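Local coordinates for probable membrane transporter protein MamO (Magnetospirillum magneticum, PDB 5HMA) that promotes magnetite nucleation in magnetosomes and activation of the MamE protease, binding transition metal ions through its inactive trypsin-like domain, at residues V17-V22 with I57-A62; L73-M78 with S185-V190; A124-G129 with E174-P179; G150-A155 with G161-A166. All blocks are in the same frame, centred on the assembly; numbering follows the deposited sequence.

Contact 1: V17-V22 with I57-A62; sequences VNAGPV and IRRFPA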
loop_
_atom_site.group_PDB
_atom_site.type_symbol
_atom_site.label_atom_id
_atom_site.label_comp_id
_atom_site.label_asym_id
_atom_site.label_seq_id
_atom_site.Cartn_x
_atom_site.Cartn_y
_atom_site.Cartn_z
ATOM N N VAL A 17 -8.717 -9.306 18.199
ATOM C CA VAL A 17 -9.650 -8.197 18.450
ATOM C C VAL A 17 -8.948 -6.926 18.885
ATOM O O VAL A 17 -9.445 -5.849 18.612
ATOM C CB VAL A 17 -10.694 -8.503 19.532
ATOM C CG1 VAL A 17 -12.090 -8.424 18.958
ATOM C CG2 VAL A 17 -10.409 -9.778 20.229
ATOM N N ASN A 18 -7.839 -7.072 19.616
ATOM C CA ASN A 18 -7.156 -5.946 20.236
ATOM C C ASN A 18 -5.934 -5.597 19.417
ATOM O O ASN A 18 -5.041 -4.897 19.899
ATOM C CB ASN A 18 -6.763 -6.257 21.690
ATOM C CG ASN A 18 -5.936 -7.526 21.812
ATOM O OD1 ASN A 18 -5.834 -8.293 20.851
ATOM N ND2 ASN A 18 -5.358 -7.766 22.989
ATOM N N ALA A 19 -5.886 -6.084 18.179
ATOM C CA ALA A 19 -4.760 -5.771 17.293
ATOM C C ALA A 19 -5.082 -4.604 16.373
ATOM O O ALA A 19 -6.212 -4.461 15.910
ATOM C CB ALA A 19 -4.371 -6.982 16.463
ATOM N N GLY A 20 -4.073 -3.788 16.108
ATOM C CA GLY A 20 -4.177 -2.707 15.148
ATOM C C GLY A 20 -3.306 -2.967 13.933
ATOM O O GLY A 20 -2.512 -3.905 13.934
ATOM N N PRO A 21 -3.461 -2.145 12.884
ATOM C CA PRO A 21 -2.634 -2.248 11.674
ATOM C C PRO A 21 -1.141 -2.294 11.988
ATOM O O PRO A 21 -0.692 -1.528 12.846
ATOM C CB PRO A 21 -2.978 -0.969 10.902
ATOM C CG PRO A 21 -4.354 -0.582 11.387
ATOM C CD PRO A 21 -4.451 -1.050 12.806
ATOM N N VAL A 22 -0.407 -3.191 11.323
ATOM C CA VAL A 22 1.058 -3.205 11.356
ATOM C C VAL A 22 1.586 -2.729 10.007
ATOM O O VAL A 22 2.788 -2.595 9.805
ATOM C CB VAL A 22 1.615 -4.597 11.672
ATOM C CG1 VAL A 22 1.043 -5.120 12.988
ATOM C CG2 VAL A 22 1.312 -5.566 10.517
ATOM N N ILE A 57 -13.792 2.863 12.561
ATOM C CA ILE A 57 -13.091 1.759 11.916
ATOM C C ILE A 57 -13.944 0.495 11.867
ATOM O O ILE A 57 -14.493 0.079 12.880
ATOM C CB ILE A 57 -11.760 1.465 12.630
ATOM C CG1 ILE A 57 -10.811 2.661 12.520
ATOM C CG2 ILE A 57 -11.112 0.233 12.038
ATOM C CD1 ILE A 57 -10.259 2.869 11.101
ATOM N N ARG A 58 -14.057 -0.096 10.677
ATOM C CA ARG A 58 -14.653 -1.418 10.512
ATOM C C ARG A 58 -13.604 -2.424 10.054
ATOM O O ARG A 58 -12.732 -2.105 9.243
ATOM C CB ARG A 58 -15.818 -1.374 9.520
ATOM C CG ARG A 58 -17.061 -0.750 10.130
ATOM C CD ARG A 58 -18.313 -1.060 9.343
ATOM N NE ARG A 58 -18.515 -2.491 9.140
ATOM C CZ ARG A 58 -19.483 -2.985 8.375
ATOM N NH1 ARG A 58 -20.313 -2.152 7.762
ATOM N NH2 ARG A 58 -19.625 -4.296 8.217
ATOM N N ARG A 59 -13.680 -3.639 10.582
ATOM C CA ARG A 59 -12.691 -4.654 10.242
ATOM C C ARG A 59 -13.304 -5.726 9.376
ATOM O O ARG A 59 -14.454 -6.106 9.563
ATOM C CB ARG A 59 -12.089 -5.264 11.507
ATOM C CG ARG A 59 -11.263 -4.240 12.255
ATOM C CD ARG A 59 -10.677 -4.791 13.511
ATOM N NE ARG A 59 -9.610 -5.750 13.257
ATOM C CZ ARG A 59 -8.922 -6.339 14.229
ATOM N NH1 ARG A 59 -9.205 -6.042 15.494
ATOM N NH2 ARG A 59 -7.961 -7.212 13.946
ATOM N N PHE A 60 -12.533 -6.203 8.413
ATOM C CA PHE A 60 -12.979 -7.294 7.553
ATOM C C PHE A 60 -11.861 -8.307 7.439
ATOM O O PHE A 60 -10.703 -7.924 7.228
ATOM C CB PHE A 60 -13.358 -6.786 6.155
ATOM C CG PHE A 60 -14.389 -5.698 6.164
ATOM C CD1 PHE A 60 -15.742 -6.011 6.166
ATOM C CD2 PHE A 60 -14.006 -4.363 6.207
ATOM C CE1 PHE A 60 -16.704 -5.011 6.186
ATOM C CE2 PHE A 60 -14.958 -3.353 6.227
ATOM C CZ PHE A 60 -16.310 -3.676 6.214
ATOM N N PRO A 61 -12.192 -9.596 7.590
ATOM C CA PRO A 61 -11.188 -10.633 7.326
ATOM C C PRO A 61 -10.761 -10.616 5.851
ATOM O O PRO A 61 -11.548 -10.262 4.969
ATOM C CB PRO A 61 -11.906 -11.949 7.694
ATOM C CG PRO A 61 -13.355 -11.613 7.796
ATOM C CD PRO A 61 -13.501 -10.142 8.004
ATOM N N ALA A 62 -9.515 -10.972 5.580
ATOM C CA ALA A 62 -9.054 -11.006 4.205
ATOM C C ALA A 62 -8.235 -12.254 3.959
ATOM O O ALA A 62 -7.561 -12.753 4.857
ATOM C CB ALA A 62 -8.245 -9.759 3.876
HETATM O O HOH W 1 -11.646 -5.254 16.944
#
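R59 carries this contact, reaching from strand 58-62 to the backbone of loop 17-22. The snug part lies at its guanidinium group. The carbonyl O of A19 sits over one face, 3.4 Å from R59 NH1 but badly angled for a hydrogen bond, while V17 O lies at the edge, near the plane of the group and 3.1 Å from R59 NH1. A bend at chi3 (71°) turns the guanidinium off the line of the aliphatic chain to meet these carbonyls. Its other nitrogens are held from outside the two segments: NH2 bonds to G16 O and NE to S48 OG. A19 O in turn accepts a hydrogen bond from Q50 NE2. The looser side is wet. A water donates to V17 O at 2.8 Å and accepts from R59 NH1 at 2.9 Å, and the side chain of V17 starts off away from the strand. Cut back to an alanine here, the side chain would no longer reach the loop, and G16 O and S48 OG would probably lose this partner. The loop joins the first two strands of the six-stranded N-terminal beta-barrel, one of the two barrels of the trypsin-like fold.

Contact 2: L73-M78 with S185-V190; sequences LALLKM and SHLQDV. With NI (nickel (II) ion), chain C.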
loop_
_atom_site.group_PDB
_atom_site.type_symbol
_atom_site.label_atom_id
_atom_site.label_comp_id
_atom_site.label_asym_id
_atom_site.label_seq_id
_atom_site.Cartn_x
_atom_site.Cartn_y
_atom_site.Cartn_z
ATOM N N LEU A 73 4.689 -7.753 -3.201
ATOM C CA LEU A 73 3.286 -7.367 -3.111
ATOM C C LEU A 73 2.368 -8.575 -2.916
ATOM O O LEU A 73 2.676 -9.691 -3.342
ATOM C CB LEU A 73 2.856 -6.582 -4.350
ATOM C CG LEU A 73 3.574 -5.259 -4.610
ATOM C CD1 LEU A 73 2.941 -4.542 -5.786
ATOM C CD2 LEU A 73 3.544 -4.392 -3.373
ATOM N N ALA A 74 1.242 -8.318 -2.255
ATOM C CA ALA A 74 0.175 -9.291 -2.067
ATOM C C ALA A 74 -1.161 -8.665 -2.451
ATOM O O ALA A 74 -1.432 -7.494 -2.135
ATOM C CB ALA A 74 0.131 -9.779 -0.620
ATOM N N LEU A 75 -1.980 -9.447 -3.148
ATOM C CA LEU A 75 -3.363 -9.082 -3.447
ATOM C C LEU A 75 -4.263 -9.784 -2.446
ATOM O O LEU A 75 -4.272 -11.010 -2.373
ATOM C CB LEU A 75 -3.760 -9.488 -4.876
ATOM C CG LEU A 75 -5.227 -9.207 -5.233
ATOM C CD1 LEU A 75 -5.462 -7.710 -5.269
ATOM C CD2 LEU A 75 -5.646 -9.873 -6.561
ATOM N N LEU A 76 -5.007 -9.006 -1.674
ATOM C CA LEU A 76 -5.929 -9.555 -0.690
ATOM C C LEU A 76 -7.361 -9.382 -1.174
ATOM O O LEU A 76 -7.665 -8.479 -1.960
ATOM C CB LEU A 76 -5.763 -8.857 0.670
ATOM C CG LEU A 76 -4.369 -8.649 1.261
ATOM C CD1 LEU A 76 -4.484 -7.994 2.636
ATOM C CD2 LEU A 76 -3.623 -9.967 1.353
ATOM N N LYS A 77 -8.246 -10.236 -0.682
ATOM C CA LYS A 77 -9.670 -10.053 -0.901
ATOM C C LYS A 77 -10.379 -10.038 0.451
ATOM O O LYS A 77 -10.295 -10.997 1.210
ATOM C CB LYS A 77 -10.222 -11.158 -1.805
ATOM C CG LYS A 77 -11.739 -11.275 -1.858
ATOM C CD LYS A 77 -12.370 -10.149 -2.666
ATOM C CE LYS A 77 -13.817 -10.497 -3.036
ATOM N NZ LYS A 77 -14.735 -10.378 -1.869
ATOM N N MET A 78 -11.054 -8.941 0.765
ATOM C CA MET A 78 -11.873 -8.889 1.966
ATOM C C MET A 78 -13.095 -9.800 1.813
ATOM O O MET A 78 -13.732 -9.837 0.749
ATOM C CB MET A 78 -12.293 -7.450 2.255
ATOM C CG MET A 78 -11.120 -6.546 2.619
ATOM S SD MET A 78 -11.556 -4.865 3.160
ATOM C CE MET A 78 -11.755 -4.024 1.578
ATOM N N SER A 185 0.270 -5.776 -14.554
ATOM C CA SER A 185 0.863 -6.829 -15.377
ATOM C C SER A 185 0.979 -8.163 -14.644
ATOM O O SER A 185 0.915 -9.223 -15.266
ATOM C CB SER A 185 2.240 -6.393 -15.875
ATOM O OG SER A 185 3.059 -6.014 -14.788
ATOM N N HIS A 186 1.143 -8.115 -13.324
ATOM C CA HIS A 186 1.281 -9.343 -12.546
ATOM C C HIS A 186 -0.080 -9.821 -12.024
ATOM O O HIS A 186 -0.157 -10.779 -11.255
ATOM C CB HIS A 186 2.274 -9.149 -11.387
ATOM C CG HIS A 186 3.705 -9.025 -11.825
ATOM N ND1 HIS A 186 4.242 -7.847 -12.300
ATOM C CD2 HIS A 186 4.710 -9.935 -11.869
ATOM C CE1 HIS A 186 5.511 -8.035 -12.619
ATOM N NE2 HIS A 186 5.820 -9.293 -12.365
ATOM N N LEU A 187 -1.154 -9.170 -12.460
ATOM C CA LEU A 187 -2.491 -9.553 -12.021
ATOM C C LEU A 187 -3.470 -9.747 -13.164
ATOM O O LEU A 187 -4.684 -9.760 -12.960
ATOM C CB LEU A 187 -3.051 -8.511 -11.067
ATOM C CG LEU A 187 -2.436 -8.589 -9.677
ATOM C CD1 LEU A 187 -3.123 -7.601 -8.762
ATOM C CD2 LEU A 187 -2.548 -10.012 -9.137
ATOM N N GLN A 188 -2.948 -9.919 -14.368
ATOM C CA GLN A 188 -3.816 -10.083 -15.522
ATOM C C GLN A 188 -4.457 -11.475 -15.558
ATOM O O GLN A 188 -4.986 -11.892 -16.585
ATOM C CB GLN A 188 -3.035 -9.806 -16.805
ATOM C CG GLN A 188 -1.654 -10.431 -16.836
ATOM C CD GLN A 188 -0.834 -9.955 -18.020
ATOM O OE1 GLN A 188 -0.874 -8.778 -18.382
ATOM N NE2 GLN A 188 -0.090 -10.870 -18.635
ATOM N N ASP A 189 -4.425 -12.181 -14.429
ATOM C CA ASP A 189 -5.093 -13.478 -14.308
ATOM C C ASP A 189 -6.094 -13.527 -13.141
ATOM O O ASP A 189 -6.365 -14.602 -12.601
ATOM C CB ASP A 189 -4.057 -14.605 -14.154
ATOM C CG ASP A 189 -3.033 -14.330 -13.051
ATOM O OD1 ASP A 189 -3.170 -13.313 -12.332
ATOM O OD2 ASP A 189 -2.093 -15.144 -12.902
ATOM N N VAL A 190 -6.638 -12.370 -12.753
ATOM C CA VAL A 190 -7.618 -12.301 -11.664
ATOM C C VAL A 190 -8.874 -11.504 -12.069
ATOM O O VAL A 190 -9.889 -12.089 -12.463
ATOM C CB VAL A 190 -6.991 -11.696 -10.386
ATOM C CG1 VAL A 190 -7.916 -11.910 -9.192
ATOM C CG2 VAL A 190 -5.614 -12.298 -10.112
HETATM NI NI NI C . 7.945 -8.912 -12.241
HETATM O O HOH W 2 8.038 -10.685 -10.943
HETATM O O HOH W 3 7.828 -7.102 -13.500
HETATM O O HOH W 4 10.143 -8.684 -11.948
#
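L75 meets the tail after helix 180-185 through one methyl, CD2, which touches both L187 and V190. L75 CD2 lies 4.0 Å from L187 CD2, the two side chains crossing obliquely, and the same methyl faces V190 CG1 tip to tip, also at 4.0 Å. With CG anti to the backbone N (chi1 177°), L75 extends from the barrel strand toward the tail. One shell out, a turn sets the two tail residues: V190 N bonds to L187 O at 3.3 Å, bringing the valine back to the methyl that its leucine neighbour touches. D189, poorly ordered, forms a salt bridge with K66 on the adjoining barrel strand 58-68, so the tail also has a polar tie to the barrel. At the other end of the tail segment, H186 follows helix 180-185 and turns its ring to nickel, with NE2 2.2 Å from the ion. The other ring nitrogen, ND1, donates to V182 O of that helix and weakly to S185 OG, which fixes the rotation of the imidazole. Three waters complete the nickel's surroundings with H71, whose ring meets that of H186 edge-to-face; one water lies opposite H186, and the other two oppose each other. The tail thus leads from the two-histidine nickel site, through L187, to apolar packing on the N-terminal barrel of this protease-like domain.

Contact 3: A124-G129 with E174-P179; sequences APLAVG and EGFTVP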
loop_
_atom_site.group_PDB
_atom_site.type_symbol
_atom_site.label_atom_id
_atom_site.label_comp_id
_atom_site.label_asym_id
_atom_site.label_seq_id
_atom_site.Cartn_x
_atom_site.Cartn_y
_atom_site.Cartn_z
ATOM N N ALA A 124 15.572 2.210 -8.706
ATOM C CA ALA A 124 16.404 1.886 -7.557
ATOM C C ALA A 124 16.148 0.456 -7.102
ATOM O O ALA A 124 15.004 -0.011 -7.132
ATOM C CB ALA A 124 16.143 2.865 -6.413
ATOM N N PRO A 125 17.217 -0.244 -6.692
ATOM C CA PRO A 125 17.126 -1.593 -6.114
ATOM C C PRO A 125 16.804 -1.584 -4.620
ATOM O O PRO A 125 17.101 -0.605 -3.935
ATOM C CB PRO A 125 18.524 -2.169 -6.359
ATOM C CG PRO A 125 19.413 -0.981 -6.313
ATOM C CD PRO A 125 18.616 0.178 -6.886
ATOM N N LEU A 126 16.205 -2.668 -4.133
ATOM C CA LEU A 126 15.970 -2.861 -2.704
ATOM C C LEU A 126 15.934 -4.342 -2.371
ATOM O O LEU A 126 15.317 -5.132 -3.090
ATOM C CB LEU A 126 14.661 -2.202 -2.261
ATOM C CG LEU A 126 14.241 -2.416 -0.803
ATOM C CD1 LEU A 126 15.253 -1.786 0.126
ATOM C CD2 LEU A 126 12.851 -1.862 -0.532
ATOM N N ALA A 127 16.595 -4.718 -1.281
ATOM C CA ALA A 127 16.546 -6.093 -0.815
ATOM C C ALA A 127 15.524 -6.237 0.308
ATOM O O ALA A 127 15.620 -5.574 1.339
ATOM C CB ALA A 127 17.925 -6.557 -0.353
ATOM N N VAL A 128 14.534 -7.094 0.080
ATOM C CA VAL A 128 13.551 -7.453 1.094
ATOM C C VAL A 128 13.736 -8.928 1.409
ATOM O O VAL A 128 13.402 -9.793 0.593
ATOM C CB VAL A 128 12.119 -7.169 0.622
ATOM C CG1 VAL A 128 11.102 -7.636 1.675
ATOM C CG2 VAL A 128 11.950 -5.694 0.297
ATOM N N GLY A 129 14.275 -9.220 2.588
ATOM C CA GLY A 129 14.690 -10.575 2.892
ATOM C C GLY A 129 15.686 -11.058 1.853
ATOM O O GLY A 129 16.699 -10.403 1.614
ATOM N N GLU A 174 14.188 5.361 4.700
ATOM C CA GLU A 174 14.245 5.695 3.285
ATOM C C GLU A 174 12.979 5.210 2.601
ATOM O O GLU A 174 12.483 4.123 2.905
ATOM C CB GLU A 174 15.475 5.062 2.622
ATOM C CG GLU A 174 16.814 5.457 3.237
ATOM C CD GLU A 174 17.112 6.947 3.108
ATOM O OE1 GLU A 174 16.533 7.605 2.211
ATOM O OE2 GLU A 174 17.925 7.461 3.908
ATOM N N GLY A 175 12.460 6.001 1.666
ATOM C CA GLY A 175 11.227 5.640 0.990
ATOM C C GLY A 175 11.385 4.975 -0.369
ATOM O O GLY A 175 12.040 5.506 -1.268
ATOM N N PHE A 176 10.780 3.803 -0.523
ATOM C CA PHE A 176 10.749 3.125 -1.812
ATOM C C PHE A 176 9.315 2.944 -2.269
ATOM O O PHE A 176 8.384 3.025 -1.459
ATOM C CB PHE A 176 11.462 1.782 -1.722
ATOM C CG PHE A 176 12.939 1.916 -1.579
ATOM C CD1 PHE A 176 13.503 2.242 -0.352
ATOM C CD2 PHE A 176 13.771 1.761 -2.680
ATOM C CE1 PHE A 176 14.873 2.396 -0.218
ATOM C CE2 PHE A 176 15.159 1.904 -2.552
ATOM C CZ PHE A 176 15.705 2.225 -1.321
ATOM N N THR A 177 9.127 2.714 -3.567
ATOM C CA THR A 177 7.786 2.510 -4.107
ATOM C C THR A 177 7.792 1.547 -5.287
ATOM O O THR A 177 8.536 1.749 -6.256
ATOM C CB THR A 177 7.134 3.837 -4.588
ATOM O OG1 THR A 177 7.089 4.786 -3.514
ATOM C CG2 THR A 177 5.719 3.563 -5.080
ATOM N N VAL A 178 6.960 0.506 -5.197
ATOM C CA VAL A 178 6.701 -0.390 -6.320
ATOM C C VAL A 178 5.747 0.292 -7.295
ATOM O O VAL A 178 4.633 0.628 -6.920
ATOM C CB VAL A 178 6.104 -1.715 -5.848
ATOM C CG1 VAL A 178 5.985 -2.684 -7.026
ATOM C CG2 VAL A 178 6.928 -2.307 -4.695
ATOM N N PRO A 179 6.181 0.512 -8.549
ATOM C CA PRO A 179 5.309 1.184 -9.529
ATOM C C PRO A 179 3.980 0.453 -9.739
ATOM O O PRO A 179 3.952 -0.774 -9.761
ATOM C CB PRO A 179 6.145 1.173 -10.814
ATOM C CG PRO A 179 7.555 1.119 -10.337
ATOM C CD PRO A 179 7.531 0.270 -9.079
#
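Within the second, C-terminal beta-barrel of the trypsin-like fold, L126 on strand 124-128 packs over F176 on strand 174-179. The two strands are not paired with each other: each runs antiparallel to strand 131-139, and the curl of the sheet brings them face to face with their N-to-C directions at 101°. Their axes approach to 8.7 Å, a gap filled by side chains. The ring of F176 occupies the middle of it, sent toward the other strand with CG anti to its carbonyl carbon (chi1 -71°). L126 lies across one ring face in a CH-pi contact, its CD1 being 4.3 Å from the ring centroid and 12° off the ring normal, and its CD2 lies 3.9 Å from F176 CG, over the same face. Further back along the strand, A124 adds its methyl obliquely, with CB 4.1 Å from F176 CE2. I164 and A166 of strand 159-167 also touch L126, and A166 touches F176 as well, extending the apolar cluster into the neighbouring strand. A bound peptide packs on L126, V128 and F176, consistent with a place at the edge of the cleft that in trypsin-like proteases receives substrate. Between the two apolar contacts, the backbone carbonyl O of P125 comes within 3.5 Å of F176 CE2, set obliquely to the ring.

Contact 4: G150-A155 with G161-A166; sequences GPLVNA and GINIAA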
loop_
_atom_site.group_PDB
_atom_site.type_symbol
_atom_site.label_atom_id
_atom_site.label_comp_id
_atom_site.label_asym_id
_atom_site.label_seq_id
_atom_site.Cartn_x
_atom_site.Cartn_y
_atom_site.Cartn_z
ATOM N N GLY A 150 0.991 1.019 1.917
ATOM C CA GLY A 150 0.038 2.027 1.475
ATOM C C GLY A 150 0.346 2.623 0.099
ATOM O O GLY A 150 1.418 2.388 -0.480
ATOM N N PRO A 151 -0.597 3.402 -0.442
ATOM C CA PRO A 151 -0.431 3.936 -1.797
ATOM C C PRO A 151 0.410 5.215 -1.896
ATOM O O PRO A 151 0.362 6.076 -1.008
ATOM C CB PRO A 151 -1.879 4.225 -2.224
ATOM C CG PRO A 151 -2.541 4.630 -0.943
ATOM C CD PRO A 151 -1.947 3.673 0.092
ATOM N N LEU A 152 1.184 5.312 -2.976
ATOM C CA LEU A 152 1.714 6.580 -3.459
ATOM C C LEU A 152 0.753 7.122 -4.521
ATOM O O LEU A 152 0.296 6.363 -5.385
ATOM C CB LEU A 152 3.110 6.396 -4.053
ATOM C CG LEU A 152 3.896 7.702 -4.221
ATOM C CD1 LEU A 152 4.289 8.244 -2.839
ATOM C CD2 LEU A 152 5.125 7.489 -5.091
ATOM N N VAL A 153 0.429 8.411 -4.467
ATOM C CA VAL A 153 -0.453 8.982 -5.485
ATOM C C VAL A 153 0.150 10.243 -6.027
ATOM O O VAL A 153 0.989 10.868 -5.374
ATOM C CB VAL A 153 -1.881 9.280 -4.960
ATOM C CG1 VAL A 153 -2.521 8.023 -4.343
ATOM C CG2 VAL A 153 -1.864 10.444 -3.980
ATOM N N ASN A 154 -0.287 10.623 -7.226
ATOM C CA ASN A 154 0.126 11.898 -7.781
ATOM C C ASN A 154 -0.850 12.958 -7.280
ATOM O O ASN A 154 -1.738 12.667 -6.463
ATOM C CB ASN A 154 0.222 11.851 -9.321
ATOM C CG ASN A 154 -1.114 11.560 -10.023
ATOM O OD1 ASN A 154 -2.188 11.648 -9.433
ATOM N ND2 ASN A 154 -1.033 11.230 -11.319
ATOM N N ALA A 155 -0.694 14.177 -7.766
ATOM C CA ALA A 155 -1.502 15.277 -7.279
ATOM C C ALA A 155 -2.966 15.151 -7.715
ATOM O O ALA A 155 -3.848 15.817 -7.173
ATOM C CB ALA A 155 -0.908 16.599 -7.758
ATOM N N GLY A 161 1.745 3.921 -7.112
ATOM C CA GLY A 161 2.496 2.802 -6.574
ATOM C C GLY A 161 2.180 2.404 -5.148
ATOM O O GLY A 161 1.303 2.971 -4.506
ATOM N N ILE A 162 2.917 1.412 -4.665
ATOM C CA ILE A 162 2.765 0.876 -3.322
ATOM C C ILE A 162 4.083 1.059 -2.571
ATOM O O ILE A 162 5.143 0.654 -3.048
ATOM C CB ILE A 162 2.355 -0.609 -3.356
ATOM C CG1 ILE A 162 1.003 -0.779 -4.058
ATOM C CG2 ILE A 162 2.337 -1.167 -1.943
ATOM C CD1 ILE A 162 -0.163 -0.147 -3.305
ATOM N N ASN A 163 4.013 1.655 -1.389
ATOM C CA ASN A 163 5.218 2.085 -0.703
ATOM C C ASN A 163 5.847 1.018 0.178
ATOM O O ASN A 163 5.166 0.124 0.680
ATOM C CB ASN A 163 4.898 3.331 0.113
ATOM C CG ASN A 163 4.536 4.501 -0.778
ATOM O OD1 ASN A 163 5.207 4.744 -1.792
ATOM N ND2 ASN A 163 3.468 5.214 -0.433
ATOM N N ILE A 164 7.166 1.118 0.320
ATOM C CA ILE A 164 7.963 0.277 1.203
ATOM C C ILE A 164 8.916 1.179 1.966
ATOM O O ILE A 164 9.765 1.843 1.356
ATOM C CB ILE A 164 8.757 -0.783 0.437
ATOM C CG1 ILE A 164 7.828 -1.666 -0.413
ATOM C CG2 ILE A 164 9.621 -1.606 1.411
ATOM C CD1 ILE A 164 8.570 -2.731 -1.236
ATOM N N ALA A 165 8.779 1.220 3.289
ATOM C CA ALA A 165 9.759 1.928 4.113
ATOM C C ALA A 165 10.956 1.034 4.353
ATOM O O ALA A 165 10.803 -0.085 4.839
ATOM C CB ALA A 165 9.150 2.358 5.433
ATOM N N ALA A 166 12.147 1.507 4.010
ATOM C CA ALA A 166 13.348 0.724 4.278
ATOM C C ALA A 166 14.263 1.491 5.213
ATOM O O ALA A 166 14.134 2.703 5.363
ATOM C CB ALA A 166 14.068 0.371 2.994
#
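G150 O is held by strand 161-166 at two points: N163 N donates a hydrogen bond of 2.8 Å, nearly straight at 167°, and the CA of I162 adds a CA-H...O contact at 3.5 Å. Two residues along, L152 N bonds to G161 O at 2.8 Å, while the return bond from G161 N to L152 O is weak. These bonds join the strands of the antiparallel beta hairpin 151-153/159-167 in the C-terminal barrel, with P151 and I162 as its non-hydrogen-bonded pair and L152 and G161 as its hydrogen-bonded one. The N163 side chain, CG beside its backbone N (chi1 -65°), folds back over the first strand and crosses that of L152 at about a right angle. Its OD1 lies 3.5 Å from L152 CB and accepts a hydrogen bond from T177 OG1 on strand 173-179; ND2 approaches P151 O at 3.3 Å. A leucine in its place would probably strip the buried T177 hydroxyl of its acceptor and crowd L152 with a branched apolar end. Two residues before G150, T148 probably occupies the position of the nucleophilic serine in active relatives, and its OG1 accepts a bond from A165 N.

In the fold
From the N terminus, contact 1 closes the first loop, fastening the connection between strands 9-13 and 23-29 to strand 58-68 of the N-terminal barrel. Contact 2 opens next, on the neighbouring strand 73-78, and closes only at the tail after helix 180-185, so the whole second barrel lies inside its loop. There contact 3 spans residues 124 to 179, and contact 4, a short hairpin, nests within it; none of the loops cross. Contacts 3 and 4 share a sheet, since strands 159-167 and 173-179 are neighbours. Between the barrels, L73 of contact 2 packs on V178 of contact 3 and I162 of contact 4; contact 1 touches contact 2, on the adjoining strand, but neither contact 3 nor 4.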